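Long-range contacts in glycoside Hydrolase (Bacteroides uniformis, PDB 5TA0), which probably hydrolyses agarose as a family 86 glycoside hydrolase of a human gut bacterium, binding the oligosaccharide neoagarooctaose: residues E523-K529 with Q638-N644; K554-A560 with Y612-K616; Y176-K181 with Q232-N237. All coordinates share one frame; numbering follows the deposited sequence.

Contact 1: residues E523-K529 with Q638-N644; sequences ETMEEVK and QIFNFSN. With EDO (1,2-ethanediol), chain Q; EDO (1,2-ethanediol), chain R; SO4 (sulfate ion), chain D.
Glu526 and Asn641 form an antiparallel hydrogen-bonded pair at the middle of a strand pairing in a five-stranded mixed sheet of the beta-rich C-terminal part of the enzyme. The short axes approach to 4.5 Å, with N-to-C directions 159° apart. Glu526 N lies 2.8 Å from Asn641 O, Asn641 N donates back to Glu526 O, and Val528 and Ile639 do the same; between and beyond these, Met525-Phe642, Glu527-Phe640 and Lys529-Gln638 are non-hydrogen-bonded pairs whose side chains share the other face.

Glu527 shows how that face is built. Its CG stands anti to the backbone N (chi1 176°), and the chain stays extended, running alongside Phe640 in the same direction. CB lies 3.8 Å from Phe640 CD1 and CG 3.6 Å from Phe640 CE1; CD and OE1 also lie against CE1, with the carboxylate turned roughly halfway to perpendicular against the ring. At the tip, OE2 accepts from Gln638 NE2 at 2.8 Å in an almost straight bond (N-H...O 176°). The acceptor lies in the Gln638 amide plane, but NE2 sits above the carboxylate plane. OE1 is engaged by His35 NE2 from strand 34-37, so the carboxylate is probably restrained from turning. Met525 lies alongside Phe640 on the opposite side of its ring plane from Glu527, in an oblique Met-aromatic contact, with SD 3.9 Å from Phe640 CD1.

At one end of the pairing, Lys529 NZ forms salt bridges with Asp305 and Glu308 of helix 298-315. At the other, Ser643 OG relays between backbone and side chain: it accepts from Thr524 N at 2.9 Å and donates to Glu523 OE1 at 2.6 Å, on that oxygen's anti lone pair.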
loop_
_atom_site.group_PDB
_atom_site.type_symbol
_atom_site.label_atom_id
_atom_site.label_comp_id
_atom_site.label_asym_id
_atom_site.label_seq_id
_atom_site.Cartn_x
_atom_site.Cartn_y
_atom_site.Cartn_z
ATOM N N GLU A 523 27.136 -12.122 -4.817
ATOM C CA GLU A 523 26.780 -11.591 -6.131
ATOM C C GLU A 523 25.663 -10.569 -5.911
ATOM O O GLU A 523 25.022 -10.550 -4.863
ATOM C CB GLU A 523 26.313 -12.678 -7.085
ATOM C CG GLU A 523 27.318 -13.802 -7.322
ATOM C CD GLU A 523 28.545 -13.379 -8.097
ATOM O OE1 GLU A 523 28.648 -12.239 -8.590
ATOM O OE2 GLU A 523 29.451 -14.242 -8.243
ATOM N N THR A 524 25.472 -9.735 -6.918
ATOM C CA THR A 524 24.406 -8.730 -6.931
ATOM C C THR A 524 23.609 -8.775 -8.233
ATOM O O THR A 524 24.177 -8.805 -9.341
ATOM C CB THR A 524 24.994 -7.325 -6.753
ATOM O OG1 THR A 524 25.640 -7.256 -5.487
ATOM C CG2 THR A 524 23.916 -6.240 -6.784
ATOM N N MET A 525 22.283 -8.728 -8.093
ATOM C CA MET A 525 21.361 -8.460 -9.197
ATOM C C MET A 525 20.787 -7.083 -8.912
ATOM O O MET A 525 20.145 -6.880 -7.860
ATOM C CB MET A 525 20.241 -9.485 -9.265
ATOM C CG MET A 525 19.250 -9.209 -10.384
ATOM S SD MET A 525 17.853 -10.336 -10.395
ATOM C CE MET A 525 16.957 -9.792 -8.929
ATOM N N GLU A 526 21.074 -6.129 -9.796
ATOM C CA GLU A 526 20.533 -4.790 -9.675
ATOM C C GLU A 526 19.376 -4.606 -10.620
ATOM O O GLU A 526 19.506 -4.734 -11.842
ATOM C CB GLU A 526 21.589 -3.722 -9.961
ATOM C CG GLU A 526 21.042 -2.334 -9.758
ATOM C CD GLU A 526 22.098 -1.256 -9.769
ATOM O OE1 GLU A 526 23.310 -1.588 -9.817
ATOM O OE2 GLU A 526 21.683 -0.070 -9.711
ATOM N N GLU A 527 18.235 -4.280 -10.040
ATOM C CA GLU A 527 17.024 -3.973 -10.803
ATOM C C GLU A 527 16.928 -2.501 -11.043
ATOM O O GLU A 527 17.093 -1.704 -10.110
ATOM C CB GLU A 527 15.798 -4.455 -10.044
ATOM C CG GLU A 527 14.477 -4.101 -10.715
ATOM C CD GLU A 527 13.266 -4.493 -9.905
ATOM O OE1 GLU A 527 13.396 -5.224 -8.897
ATOM O OE2 GLU A 527 12.155 -4.021 -10.277
ATOM N N VAL A 528 16.669 -2.127 -12.303
ATOM C CA VAL A 528 16.385 -0.738 -12.660
ATOM C C VAL A 528 15.115 -0.724 -13.495
ATOM O O VAL A 528 14.943 -1.554 -14.403
ATOM C CB VAL A 528 17.571 -0.061 -13.407
ATOM C CG1 VAL A 528 17.301 1.398 -13.633
ATOM C CG2 VAL A 528 18.861 -0.165 -12.591
ATOM N N LYS A 529 14.228 0.216 -13.204
ATOM C CA LYS A 529 12.967 0.386 -13.932
ATOM C C LYS A 529 13.038 1.633 -14.797
ATOM O O LYS A 529 13.412 2.720 -14.312
ATOM C CB LYS A 529 11.816 0.470 -12.950
ATOM C CG LYS A 529 10.461 0.459 -13.597
ATOM C CD LYS A 529 9.396 0.320 -12.537
ATOM C CE LYS A 529 8.009 0.255 -13.135
ATOM N NZ LYS A 529 7.034 -0.044 -12.055
ATOM N N GLN A 638 11.499 -3.321 -16.698
ATOM C CA GLN A 638 12.473 -3.674 -15.656
ATOM C C GLN A 638 13.662 -4.387 -16.274
ATOM O O GLN A 638 13.501 -5.316 -17.067
ATOM C CB GLN A 638 11.851 -4.596 -14.611
ATOM C CG GLN A 638 10.820 -3.916 -13.729
ATOM C CD GLN A 638 9.920 -4.937 -13.104
ATOM O OE1 GLN A 638 9.040 -5.472 -13.789
ATOM N NE2 GLN A 638 10.129 -5.241 -11.828
ATOM N N ILE A 639 14.844 -3.924 -15.911
ATOM C CA ILE A 639 16.125 -4.531 -16.298
ATOM C C ILE A 639 16.756 -5.092 -15.029
ATOM O O ILE A 639 16.780 -4.409 -14.005
ATOM C CB ILE A 639 17.038 -3.446 -16.929
ATOM C CG1 ILE A 639 16.398 -2.898 -18.212
ATOM C CG2 ILE A 639 18.444 -3.960 -17.212
ATOM C CD1 ILE A 639 16.241 -3.891 -19.334
ATOM N N PHE A 640 17.270 -6.326 -15.100
ATOM C CA PHE A 640 17.920 -6.985 -13.976
ATOM C C PHE A 640 19.344 -7.303 -14.400
ATOM O O PHE A 640 19.548 -8.210 -15.197
ATOM C CB PHE A 640 17.182 -8.270 -13.623
ATOM C CG PHE A 640 15.737 -8.048 -13.254
ATOM C CD1 PHE A 640 15.383 -7.769 -11.934
ATOM C CD2 PHE A 640 14.747 -8.107 -14.205
ATOM C CE1 PHE A 640 14.060 -7.554 -11.579
ATOM C CE2 PHE A 640 13.409 -7.894 -13.848
ATOM C CZ PHE A 640 13.081 -7.609 -12.534
ATOM N N ASN A 641 20.303 -6.505 -13.928
ATOM C CA ASN A 641 21.710 -6.659 -14.310
ATOM C C ASN A 641 22.492 -7.444 -13.268
ATOM O O ASN A 641 22.386 -7.175 -12.076
ATOM C CB ASN A 641 22.331 -5.278 -14.518
ATOM C CG ASN A 641 21.853 -4.620 -15.797
ATOM O OD1 ASN A 641 21.211 -5.262 -16.626
ATOM N ND2 ASN A 641 22.189 -3.355 -15.976
ATOM N N PHE A 642 23.306 -8.386 -13.733
ATOM C CA PHE A 642 24.031 -9.286 -12.856
ATOM C C PHE A 642 25.492 -8.857 -12.680
ATOM O O PHE A 642 26.088 -8.222 -13.577
ATOM C CB PHE A 642 23.963 -10.714 -13.407
ATOM C CG PHE A 642 22.568 -11.201 -13.720
ATOM C CD1 PHE A 642 21.458 -10.709 -13.043
ATOM C CD2 PHE A 642 22.376 -12.173 -14.680
ATOM C CE1 PHE A 642 20.194 -11.183 -13.326
ATOM C CE2 PHE A 642 21.107 -12.644 -14.972
ATOM C CZ PHE A 642 20.013 -12.152 -14.289
ATOM N N SER A 643 26.057 -9.168 -11.515
ATOM C CA SER A 643 27.490 -8.898 -11.248
ATOM C C SER A 643 28.421 -9.861 -11.977
ATOM O O SER A 643 29.586 -9.508 -12.230
ATOM C CB SER A 643 27.777 -8.925 -9.750
ATOM O OG SER A 643 27.255 -10.107 -9.147
ATOM N N ASN A 644 27.931 -11.063 -12.270
ATOM C CA ASN A 644 28.669 -12.065 -13.032
ATOM C C ASN A 644 27.658 -12.945 -13.774
ATOM O O ASN A 644 26.445 -12.683 -13.728
ATOM C CB ASN A 644 29.543 -12.902 -12.083
ATOM C CG ASN A 644 30.808 -12.181 -11.655
ATOM O OD1 ASN A 644 31.675 -11.876 -12.477
ATOM N ND2 ASN A 644 30.913 -11.896 -10.363
HETATM C C1 EDO Q . 25.305 -4.961 -12.060
HETATM O O1 EDO Q . 26.359 -5.665 -12.721
HETATM C C2 EDO Q . 25.164 -5.534 -10.663
HETATM O O2 EDO Q . 26.401 -5.294 -9.990
HETATM C C1 EDO R . 27.731 -8.950 -3.088
HETATM O O1 EDO R . 26.350 -8.693 -2.818
HETATM C C2 EDO R . 28.543 -7.682 -2.850
HETATM O O2 EDO R . 29.386 -7.433 -3.979
HETATM S S SO4 D . 27.008 -3.949 -4.732
HETATM O O1 SO4 D . 28.370 -3.747 -4.223
HETATM O O2 SO4 D . 27.058 -4.535 -6.078
HETATM O O3 SO4 D . 26.353 -4.943 -3.880
HETATM O O4 SO4 D . 26.370 -2.648 -4.707
#

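Contact 2: residues K554-A560 with Y612-K616; sequences KTEYGEA and YSILK
The ring of Tyr612 is sandwiched between the backbone of Gly558 and the CE methylene of Lys554. This docks a 3-10 turn (612-614), in the loop between strands 602-609 and 619-624, into the bend leading to strand 558-568 of the five-stranded mixed sheet. On one face Gly558 CA sits 3.5 Å from the Tyr612 ring centroid and only 7° off the normal, a CH-pi contact centred on the ring. A beta carbon on Gly558 would point straight into the aromatic atoms, so this close stacking rests on the residue being glycine.

Across the opposite face Lys554 slides past the tyrosine in the reverse direction. Its CB and CG pass near the phenol oxygen, and a bend at chi3 brings CE over the ring, offset toward the rim and 3.7 Å from the Tyr612 centroid. NZ lies over the same face, 4.6 Å from the Tyr612 centroid, a cation-pi contact. Tyr612 reaches between Gly558 and Lys554 because its CG is anti to the backbone N (chi1 -163°), which carries the phenol away from the turn. At the far end of the ring the hydroxyl is held by two partners: Thr555 N donates to Tyr612 OH at 2.9 Å with an N-H...O angle of 166°, and the same OH is hydrogen-bonded to Asn641 OD1 on strand 631-642. Thr555 O adds a contact in plane at the ring edge.

Beside the aromatic stack, Ala560 CB meets Leu615 CD1 at 3.5 Å, a tight carbon pair. Lys554 NZ fastens the end of the turn too, reaching Leu615 O at 2.8 Å from above the carbonyl plane. It also donates to Tyr612 O at 3.0 Å, and Leu615 N approaches this carbonyl oxygen from the other face of its plane.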
loop_
_atom_site.group_PDB
_atom_site.type_symbol
_atom_site.label_atom_id
_atom_site.label_comp_id
_atom_site.label_asym_id
_atom_site.label_seq_id
_atom_site.Cartn_x
_atom_site.Cartn_y
_atom_site.Cartn_z
ATOM N N LYS A 554 22.814 -1.407 -19.894
ATOM C CA LYS A 554 23.040 -2.844 -19.893
ATOM C C LYS A 554 24.430 -3.194 -19.393
ATOM O O LYS A 554 25.348 -2.364 -19.405
ATOM C CB LYS A 554 22.842 -3.415 -21.290
ATOM C CG LYS A 554 21.411 -3.335 -21.808
ATOM C CD LYS A 554 21.307 -3.931 -23.198
ATOM C CE LYS A 554 21.465 -5.449 -23.179
ATOM N NZ LYS A 554 21.681 -5.972 -24.552
ATOM N N THR A 555 24.546 -4.435 -18.921
ATOM C CA THR A 555 25.807 -5.058 -18.522
ATOM C C THR A 555 25.940 -6.341 -19.342
ATOM O O THR A 555 25.126 -6.610 -20.225
ATOM C CB THR A 555 25.811 -5.354 -17.018
ATOM O OG1 THR A 555 24.664 -6.121 -16.649
ATOM C CG2 THR A 555 25.783 -4.055 -16.206
ATOM N N GLU A 556 26.990 -7.113 -19.111
ATOM C CA GLU A 556 27.207 -8.317 -19.917
ATOM C C GLU A 556 26.093 -9.349 -19.751
ATOM O O GLU A 556 25.646 -9.952 -20.734
ATOM C CB GLU A 556 28.533 -8.978 -19.559
ATOM C CG GLU A 556 28.905 -10.105 -20.522
ATOM C CD GLU A 556 30.322 -10.619 -20.347
ATOM O OE1 GLU A 556 31.043 -10.153 -19.439
ATOM O OE2 GLU A 556 30.709 -11.525 -21.134
ATOM N N TYR A 557 25.669 -9.545 -18.515
ATOM C CA TYR A 557 24.649 -10.522 -18.156
ATOM C C TYR A 557 23.469 -9.827 -17.500
ATOM O O TYR A 557 23.650 -9.021 -16.566
ATOM C CB TYR A 557 25.238 -11.556 -17.199
ATOM C CG TYR A 557 26.407 -12.309 -17.806
ATOM C CD1 TYR A 557 26.191 -13.278 -18.779
ATOM C CD2 TYR A 557 27.719 -12.004 -17.457
ATOM C CE1 TYR A 557 27.249 -13.962 -19.357
ATOM C CE2 TYR A 557 28.789 -12.681 -18.040
ATOM C CZ TYR A 557 28.532 -13.646 -18.992
ATOM O OH TYR A 557 29.558 -14.347 -19.591
ATOM N N GLY A 558 22.270 -10.183 -17.940
ATOM C CA GLY A 558 21.061 -9.568 -17.416
ATOM C C GLY A 558 19.810 -10.247 -17.923
ATOM O O GLY A 558 19.855 -11.128 -18.805
ATOM N N GLU A 559 18.682 -9.837 -17.346
ATOM C CA GLU A 559 17.352 -10.258 -17.793
ATOM C C GLU A 559 16.442 -9.042 -17.823
ATOM O O GLU A 559 16.808 -7.971 -17.321
ATOM C CB GLU A 559 16.802 -11.351 -16.874
ATOM C CG GLU A 559 17.566 -12.662 -17.054
ATOM C CD GLU A 559 17.238 -13.743 -16.057
ATOM O OE1 GLU A 559 16.493 -13.504 -15.084
ATOM O OE2 GLU A 559 17.802 -14.853 -16.241
ATOM N N ALA A 560 15.279 -9.190 -18.429
ATOM C CA ALA A 560 14.393 -8.060 -18.605
ATOM C C ALA A 560 12.941 -8.462 -18.751
ATOM O O ALA A 560 12.617 -9.539 -19.244
ATOM C CB ALA A 560 14.810 -7.248 -19.809
ATOM N N TYR A 612 17.357 -10.549 -23.318
ATOM C CA TYR A 612 18.273 -9.438 -23.003
ATOM C C TYR A 612 19.095 -8.969 -24.208
ATOM O O TYR A 612 19.348 -7.780 -24.364
ATOM C CB TYR A 612 19.189 -9.851 -21.858
ATOM C CG TYR A 612 19.912 -8.733 -21.124
ATOM C CD1 TYR A 612 19.217 -7.826 -20.313
ATOM C CD2 TYR A 612 21.288 -8.608 -21.212
ATOM C CE1 TYR A 612 19.883 -6.845 -19.614
ATOM C CE2 TYR A 612 21.963 -7.630 -20.521
ATOM C CZ TYR A 612 21.255 -6.751 -19.733
ATOM O OH TYR A 612 21.947 -5.790 -19.052
ATOM N N SER A 613 19.463 -9.908 -25.092
ATOM C CA SER A 613 20.248 -9.581 -26.287
ATOM C C SER A 613 19.542 -8.694 -27.296
ATOM O O SER A 613 20.212 -8.050 -28.092
ATOM C CB SER A 613 20.748 -10.859 -26.974
ATOM O OG SER A 613 19.677 -11.616 -27.528
ATOM N N ILE A 614 18.206 -8.652 -27.274
ATOM C CA ILE A 614 17.414 -7.783 -28.155
ATOM C C ILE A 614 17.469 -6.320 -27.718
ATOM O O ILE A 614 17.236 -5.411 -28.533
ATOM C CB ILE A 614 15.912 -8.250 -28.173
ATOM C CG1 ILE A 614 15.815 -9.665 -28.778
ATOM C CG2 ILE A 614 14.997 -7.267 -28.896
ATOM C CD1 ILE A 614 14.413 -10.256 -28.777
ATOM N N LEU A 615 17.734 -6.089 -26.443
ATOM C CA LEU A 615 17.696 -4.729 -25.893
ATOM C C LEU A 615 18.974 -3.957 -26.194
ATOM O O LEU A 615 20.055 -4.533 -26.375
ATOM C CB LEU A 615 17.472 -4.771 -24.383
ATOM C CG LEU A 615 16.159 -5.411 -23.950
ATOM C CD1 LEU A 615 16.140 -5.445 -22.436
ATOM C CD2 LEU A 615 14.934 -4.684 -24.490
ATOM N N LYS A 616 18.831 -2.647 -26.195
ATOM C CA LYS A 616 19.930 -1.706 -26.423
ATOM C C LYS A 616 19.775 -0.583 -25.411
ATOM O O LYS A 616 18.958 -0.663 -24.498
ATOM C CB LYS A 616 19.830 -1.111 -27.839
ATOM C CG LYS A 616 19.745 -2.080 -28.989
ATOM C CD LYS A 616 20.027 -1.327 -30.283
ATOM C CE LYS A 616 18.910 -0.422 -30.730
ATOM N NZ LYS A 616 19.100 -0.093 -32.182
#

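Contact 3: residues Y176-K181 with Q232-N237; sequences YGRYIK and QVKKFN
Two neighbouring outer helices of the alpha/beta barrel, 170-183 and 219-236, pack here at their C-terminal ends. Their short axes come within 7.8 Å and cross at -35°. The closeness depends on Gly177, whose CA lies 4.0 Å from Val233 CA; a beta carbon there would collide with Gln232 O and the Phe236 ring.

Asn237, the first residue to leave helical geometry, has CG anti to its own carbonyl carbon and beside the backbone N, which turns ND2 to two carbonyls. Asn237 ND2 donates to Gly177 O at 3.0 Å, nearly straight at 170° and in the amide plane, and also to Val233 O at 3.0 Å, in line with a lone pair of that carbonyl, which belongs to its own helix. Gly177 O keeps its helical bond from Lys181 N as well, so two donors grip it. With an alanine in place of Asn237, Gly177 O would probably lose its cross-helix donor and Val233 O its side-chain one, leaving the two helix ends without this polar link.

On the outer flank Arg178 crosses Phe236 obliquely: its CG lies over the ring face, 4.0 Å from the Phe236 centroid, and Phe236 CE2 sits above the centre of the guanidinium. The two planes are 53° apart, which rules out a parallel stack. Arg178 NE forms a salt bridge with Glu174, one turn earlier on the same helix. On the inner flank Tyr176 CD2 meets Val233 CG2 at 3.5 Å.

Tyr176 and Ile180 continue inward onto Leu138 of strand 134-140, and Tyr176 OH is hydrogen-bonded to Glu199 O of strand 197-199, while Arg178 leans on helix 107-123.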
loop_
_atom_site.group_PDB
_atom_site.type_symbol
_atom_site.label_atom_id
_atom_site.label_comp_id
_atom_site.label_asym_id
_atom_site.label_seq_id
_atom_site.Cartn_x
_atom_site.Cartn_y
_atom_site.Cartn_z
ATOM N N TYR A 176 -4.137 23.445 10.442
ATOM C CA TYR A 176 -3.300 22.230 10.419
ATOM C C TYR A 176 -1.861 22.535 10.835
ATOM O O TYR A 176 -1.256 21.817 11.644
ATOM C CB TYR A 176 -3.359 21.619 9.024
ATOM C CG TYR A 176 -2.938 20.173 8.851
ATOM C CD1 TYR A 176 -2.719 19.285 9.921
ATOM C CD2 TYR A 176 -2.822 19.655 7.563
ATOM C CE1 TYR A 176 -2.415 17.945 9.699
ATOM C CE2 TYR A 176 -2.528 18.313 7.346
ATOM C CZ TYR A 176 -2.309 17.468 8.413
ATOM O OH TYR A 176 -2.020 16.136 8.258
ATOM N N GLY A 177 -1.296 23.601 10.274
ATOM C CA GLY A 177 0.084 23.980 10.634
ATOM C C GLY A 177 0.215 24.337 12.111
ATOM O O GLY A 177 1.164 23.908 12.768
ATOM N N ARG A 178 -0.732 25.097 12.648
ATOM C CA ARG A 178 -0.677 25.468 14.071
ATOM C C ARG A 178 -0.860 24.243 14.948
ATOM O O ARG A 178 -0.191 24.084 15.954
ATOM C CB ARG A 178 -1.701 26.528 14.424
ATOM C CG ARG A 178 -1.405 27.914 13.881
ATOM C CD ARG A 178 -2.467 28.872 14.388
ATOM N NE ARG A 178 -2.179 30.239 13.995
ATOM C CZ ARG A 178 -1.264 31.012 14.560
ATOM N NH1 ARG A 178 -0.583 30.588 15.599
ATOM N NH2 ARG A 178 -1.043 32.228 14.054
ATOM N N TYR A 179 -1.774 23.355 14.572
ATOM C CA TYR A 179 -1.987 22.142 15.350
ATOM C C TYR A 179 -0.677 21.374 15.513
ATOM O O TYR A 179 -0.309 20.943 16.626
ATOM C CB TYR A 179 -3.032 21.237 14.648
ATOM C CG TYR A 179 -3.279 19.942 15.381
ATOM C CD1 TYR A 179 -2.509 18.818 15.111
ATOM C CD2 TYR A 179 -4.240 19.871 16.369
ATOM C CE1 TYR A 179 -2.682 17.640 15.826
ATOM C CE2 TYR A 179 -4.469 18.687 17.064
ATOM C CZ TYR A 179 -3.679 17.585 16.805
ATOM O OH TYR A 179 -3.860 16.413 17.490
ATOM N N ILE A 180 0.005 21.147 14.411
ATOM C CA ILE A 180 1.251 20.376 14.405
ATOM C C ILE A 180 2.279 21.073 15.301
ATOM O O ILE A 180 2.902 20.439 16.166
ATOM C CB ILE A 180 1.793 20.162 12.975
ATOM C CG1 ILE A 180 0.837 19.310 12.130
ATOM C CG2 ILE A 180 3.181 19.532 12.990
ATOM C CD1 ILE A 180 1.012 19.523 10.646
ATOM N N LYS A 181 2.412 22.389 15.141
ATOM C CA LYS A 181 3.403 23.155 15.905
ATOM C C LYS A 181 3.113 23.153 17.400
ATOM O O LYS A 181 4.043 23.078 18.214
ATOM C CB LYS A 181 3.398 24.576 15.377
ATOM C CG LYS A 181 4.379 25.507 16.089
ATOM C CD LYS A 181 4.381 26.870 15.405
ATOM C CE LYS A 181 5.284 27.895 16.114
ATOM N NZ LYS A 181 4.753 28.353 17.426
ATOM N N GLN A 232 0.758 26.196 3.926
ATOM C CA GLN A 232 0.452 26.611 5.301
ATOM C C GLN A 232 1.100 25.698 6.337
ATOM O O GLN A 232 1.629 26.172 7.345
ATOM C CB GLN A 232 -1.054 26.662 5.527
ATOM C CG GLN A 232 -1.761 27.776 4.778
ATOM C CD GLN A 232 -1.512 29.146 5.375
ATOM O OE1 GLN A 232 -2.360 29.680 6.081
ATOM N NE2 GLN A 232 -0.345 29.713 5.105
ATOM N N VAL A 233 1.092 24.386 6.106
ATOM C CA VAL A 233 1.742 23.473 7.035
ATOM C C VAL A 233 3.233 23.809 7.128
ATOM O O VAL A 233 3.778 23.855 8.240
ATOM C CB VAL A 233 1.527 21.990 6.631
ATOM C CG1 VAL A 233 2.456 21.050 7.387
ATOM C CG2 VAL A 233 0.068 21.587 6.881
ATOM N N LYS A 234 3.863 24.045 5.980
ATOM C CA LYS A 234 5.304 24.333 5.918
ATOM C C LYS A 234 5.652 25.730 6.461
ATOM O O LYS A 234 6.757 25.923 7.001
ATOM C CB LYS A 234 5.818 24.134 4.493
ATOM C CG LYS A 234 5.823 22.666 4.060
ATOM C CD LYS A 234 6.090 22.514 2.573
ATOM C CE LYS A 234 5.939 21.074 2.111
ATOM N NZ LYS A 234 6.990 20.220 2.700
ATOM N N LYS A 235 4.737 26.694 6.348
ATOM C CA LYS A 235 4.918 28.017 7.003
ATOM C C LYS A 235 5.170 27.838 8.504
ATOM O O LYS A 235 6.078 28.464 9.088
ATOM C CB LYS A 235 3.687 28.896 6.774
ATOM C CG LYS A 235 3.632 30.218 7.548
ATOM C CD LYS A 235 2.331 30.984 7.267
ATOM C CE LYS A 235 2.127 32.137 8.248
ATOM N NZ LYS A 235 0.906 32.929 7.940
ATOM N N PHE A 236 4.387 26.988 9.152
ATOM C CA PHE A 236 4.537 26.735 10.569
ATOM C C PHE A 236 5.533 25.649 10.936
ATOM O O PHE A 236 6.026 25.622 12.056
ATOM C CB PHE A 236 3.161 26.457 11.200
ATOM C CG PHE A 236 2.265 27.662 11.198
ATOM C CD1 PHE A 236 1.396 27.898 10.170
ATOM C CD2 PHE A 236 2.318 28.583 12.245
ATOM C CE1 PHE A 236 0.573 29.009 10.158
ATOM C CE2 PHE A 236 1.510 29.703 12.222
ATOM C CZ PHE A 236 0.639 29.924 11.195
ATOM N N ASN A 237 5.798 24.717 10.016
ATOM C CA ASN A 237 6.607 23.512 10.272
ATOM C C ASN A 237 7.453 23.231 9.038
ATOM O O ASN A 237 7.115 22.391 8.202
ATOM C CB ASN A 237 5.700 22.299 10.566
ATOM C CG ASN A 237 4.667 22.594 11.599
ATOM O OD1 ASN A 237 4.920 22.520 12.810
ATOM N ND2 ASN A 237 3.479 22.986 11.135
#

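How the contacts relate
From the N terminus, contact 3 comes first: it closes a loop between residues 181 and 232, joining two outer helices of the barrel, and is complete long before the others begin. Contact 1 opens at 523 and closes only at 638-644, joining strand 523-538 to strand 631-642. Within that span contact 2 joins the start of strand 558-568 to the loop before strand 619-624, a smaller loop inside a larger one. Strands 631-642 and 558-568 are sheet neighbours, so these two contacts, about 10 Å apart centre to centre, form one continuous patch. Contact 3 lies far off, about 42 Å from contact 1 and about 49 Å from contact 2, centre to centre.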